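Local structure of probable chemoreceptor (Methyl-accepting chemotaxis) transmembrane protein (Rhizobium meliloti, 6D8V) at residues A[17-22]-A[261-266]. The protein is a probable chemoreceptor whose sensory domain binds quaternary ammonium compounds such as 1,1-dimethyl-prolinium, apparently to steer bacterial chemotaxis. Sequence-based numbering, arbitrary orientation.
Sequences AIASDI and WLVLVD
In Ile18 and Ile22, one turn apart on the helix, the first torsion is alike (chi1 -62° in Ile22), which turns each CG2 methyl away from its own backbone N and out to the strand: that of Ile18 meets Val263, that of Ile22 meets Trp261. On the strand side, Val263 has CG1 anti to its N (chi1 176°), and both of its methyls face Ile18. The nearer is CG2, with Ile18 CG2 4.0 Å from Val263 CG2, while Val263 CG1 stands 4.2 Å from the same Ile18 methyl; the two side chains cross at about a right angle. Val263 CG2 also reaches the helix beside it, where Ala19 CB lies 4.3 Å away. The small Ala19 is consistent with the close backbones here, its CA 6.9 Å from the CA of Val263.

This is the long N-terminal helix 2-45 packing over one face of the four-stranded antiparallel sheet 191-195/259-268/243-254/232-239, as in the double Cache (PDC) sensors of chemoreceptors. The strand is an inner one of that sheet, at the end of the molecule away from the prolinium pocket; segments 17-22 and 261-266 run at 141° to one another, closer to antiparallel than to parallel.

Further along, the six-membered ring of Trp261 takes the Ile22 methyl obliquely, with Ile22 CG2 3.6 Å from Trp261 CZ3 and 3.7 Å from Trp261 CE3. NE1, on the five-membered ring, gives its hydrogen to Gln197 OE1. The Trp261 side chain also touches Leu177 of helix 174-183. Phe252 of strand 243-254 touches both Ala19 and Val263, and Leu181 of helix 174-183 touches Ile18.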
loop_
_atom_site.group_PDB
_atom_site.type_symbol
_atom_site.label_atom_id
_atom_site.label_comp_id
_atom_site.label_asym_id
_atom_site.label_seq_id
_atom_site.Cartn_x
_atom_site.Cartn_y
_atom_site.Cartn_z
ATOM N N ALA A 17 -1.409 15.158 12.288
ATOM C CA ALA A 17 -1.138 14.014 13.156
ATOM C C ALA A 17 -1.355 12.685 12.434
ATOM O O ALA A 17 -0.545 11.761 12.573
ATOM C CB ALA A 17 -2.019 14.086 14.401
ATOM N N ILE A 18 -2.453 12.559 11.676
ATOM C CA ILE A 18 -2.761 11.302 10.995
ATOM C C ILE A 18 -1.726 11.011 9.926
ATOM O O ILE A 18 -1.320 9.857 9.732
ATOM C CB ILE A 18 -4.173 11.345 10.382
ATOM C CG1 ILE A 18 -5.258 11.490 11.469
ATOM C CG2 ILE A 18 -4.403 10.131 9.462
ATOM C CD1 ILE A 18 -5.151 10.477 12.594
ATOM N N ALA A 19 -1.292 12.052 9.206
ATOM C CA ALA A 19 -0.382 11.861 8.085
ATOM C C ALA A 19 0.981 11.367 8.553
ATOM O O ALA A 19 1.593 10.508 7.906
ATOM C CB ALA A 19 -0.245 13.164 7.293
ATOM N N SER A 20 1.486 11.894 9.669
ATOM C CA SER A 20 2.805 11.449 10.112
ATOM C C SER A 20 2.763 10.009 10.608
ATOM O O SER A 20 3.763 9.288 10.508
ATOM C CB SER A 20 3.351 12.371 11.196
ATOM O OG SER A 20 2.773 12.072 12.443
ATOM N N ASP A 21 1.617 9.572 11.135
ATOM C CA ASP A 21 1.474 8.176 11.520
ATOM C C ASP A 21 1.430 7.267 10.298
ATOM O O ASP A 21 2.163 6.273 10.241
ATOM C CB ASP A 21 0.230 7.992 12.383
ATOM C CG ASP A 21 0.181 6.632 13.036
ATOM O OD1 ASP A 21 0.059 5.625 12.308
ATOM O OD2 ASP A 21 0.294 6.566 14.276
ATOM N N ILE A 22 0.591 7.590 9.308
ATOM C CA ILE A 22 0.560 6.789 8.089
ATOM C C ILE A 22 1.916 6.841 7.393
ATOM O O ILE A 22 2.482 5.811 7.007
ATOM C CB ILE A 22 -0.575 7.255 7.158
ATOM C CG1 ILE A 22 -1.926 7.080 7.842
ATOM C CG2 ILE A 22 -0.570 6.444 5.872
ATOM C CD1 ILE A 22 -2.176 5.669 8.283
ATOM N N TRP A 261 -0.530 10.876 -0.447
ATOM C CA TRP A 261 -1.905 10.504 -0.162
ATOM C C TRP A 261 -2.665 11.694 0.408
ATOM O O TRP A 261 -2.075 12.671 0.880
ATOM C CB TRP A 261 -1.976 9.343 0.826
ATOM C CG TRP A 261 -1.585 8.025 0.243
ATOM C CD1 TRP A 261 -1.273 7.755 -1.057
ATOM C CD2 TRP A 261 -1.470 6.787 0.948
ATOM N NE1 TRP A 261 -0.971 6.419 -1.205
ATOM C CE2 TRP A 261 -1.082 5.806 0.014
ATOM C CE3 TRP A 261 -1.652 6.414 2.285
ATOM C CZ2 TRP A 261 -0.873 4.480 0.371
ATOM C CZ3 TRP A 261 -1.445 5.094 2.638
ATOM C CH2 TRP A 261 -1.064 4.142 1.683
ATOM N N LEU A 262 -3.988 11.593 0.376
ATOM C CA LEU A 262 -4.874 12.577 0.982
ATOM C C LEU A 262 -5.479 11.992 2.248
ATOM O O LEU A 262 -6.061 10.902 2.227
ATOM C CB LEU A 262 -6.005 12.994 0.034
ATOM C CG LEU A 262 -5.649 13.766 -1.216
ATOM C CD1 LEU A 262 -4.581 14.796 -0.892
ATOM C CD2 LEU A 262 -5.180 12.810 -2.293
ATOM N N VAL A 263 -5.335 12.713 3.339
ATOM C CA VAL A 263 -6.184 12.524 4.499
ATOM C C VAL A 263 -7.437 13.352 4.269
ATOM O O VAL A 263 -7.362 14.508 3.838
ATOM C CB VAL A 263 -5.457 12.946 5.787
ATOM C CG1 VAL A 263 -6.372 12.841 6.979
ATOM C CG2 VAL A 263 -4.221 12.087 5.997
ATOM N N LEU A 264 -8.587 12.744 4.492
ATOM C CA LEU A 264 -9.853 13.454 4.504
ATOM C C LEU A 264 -10.357 13.441 5.931
ATOM O O LEU A 264 -10.420 12.383 6.566
ATOM C CB LEU A 264 -10.889 12.798 3.589
ATOM C CG LEU A 264 -10.520 12.487 2.146
ATOM C CD1 LEU A 264 -11.732 11.886 1.458
ATOM C CD2 LEU A 264 -10.050 13.740 1.431
ATOM N N VAL A 265 -10.719 14.605 6.433
ATOM C CA VAL A 265 -11.210 14.732 7.792
ATOM C C VAL A 265 -12.566 15.413 7.700
ATOM O O VAL A 265 -12.678 16.524 7.165
ATOM C CB VAL A 265 -10.215 15.496 8.686
ATOM C CG1 VAL A 265 -9.579 16.636 7.897
ATOM C CG2 VAL A 265 -10.886 15.976 9.963
ATOM N N ASP A 266 -13.595 14.719 8.169
ATOM C CA ASP A 266 -14.967 15.180 8.057
ATOM C C ASP A 266 -15.403 15.715 9.411
ATOM O O ASP A 266 -15.328 15.001 10.418
ATOM C CB ASP A 266 -15.880 14.044 7.594
ATOM C CG ASP A 266 -15.686 13.691 6.115
ATOM O OD1 ASP A 266 -14.993 14.447 5.400
ATOM O OD2 ASP A 266 -16.231 12.663 5.657
#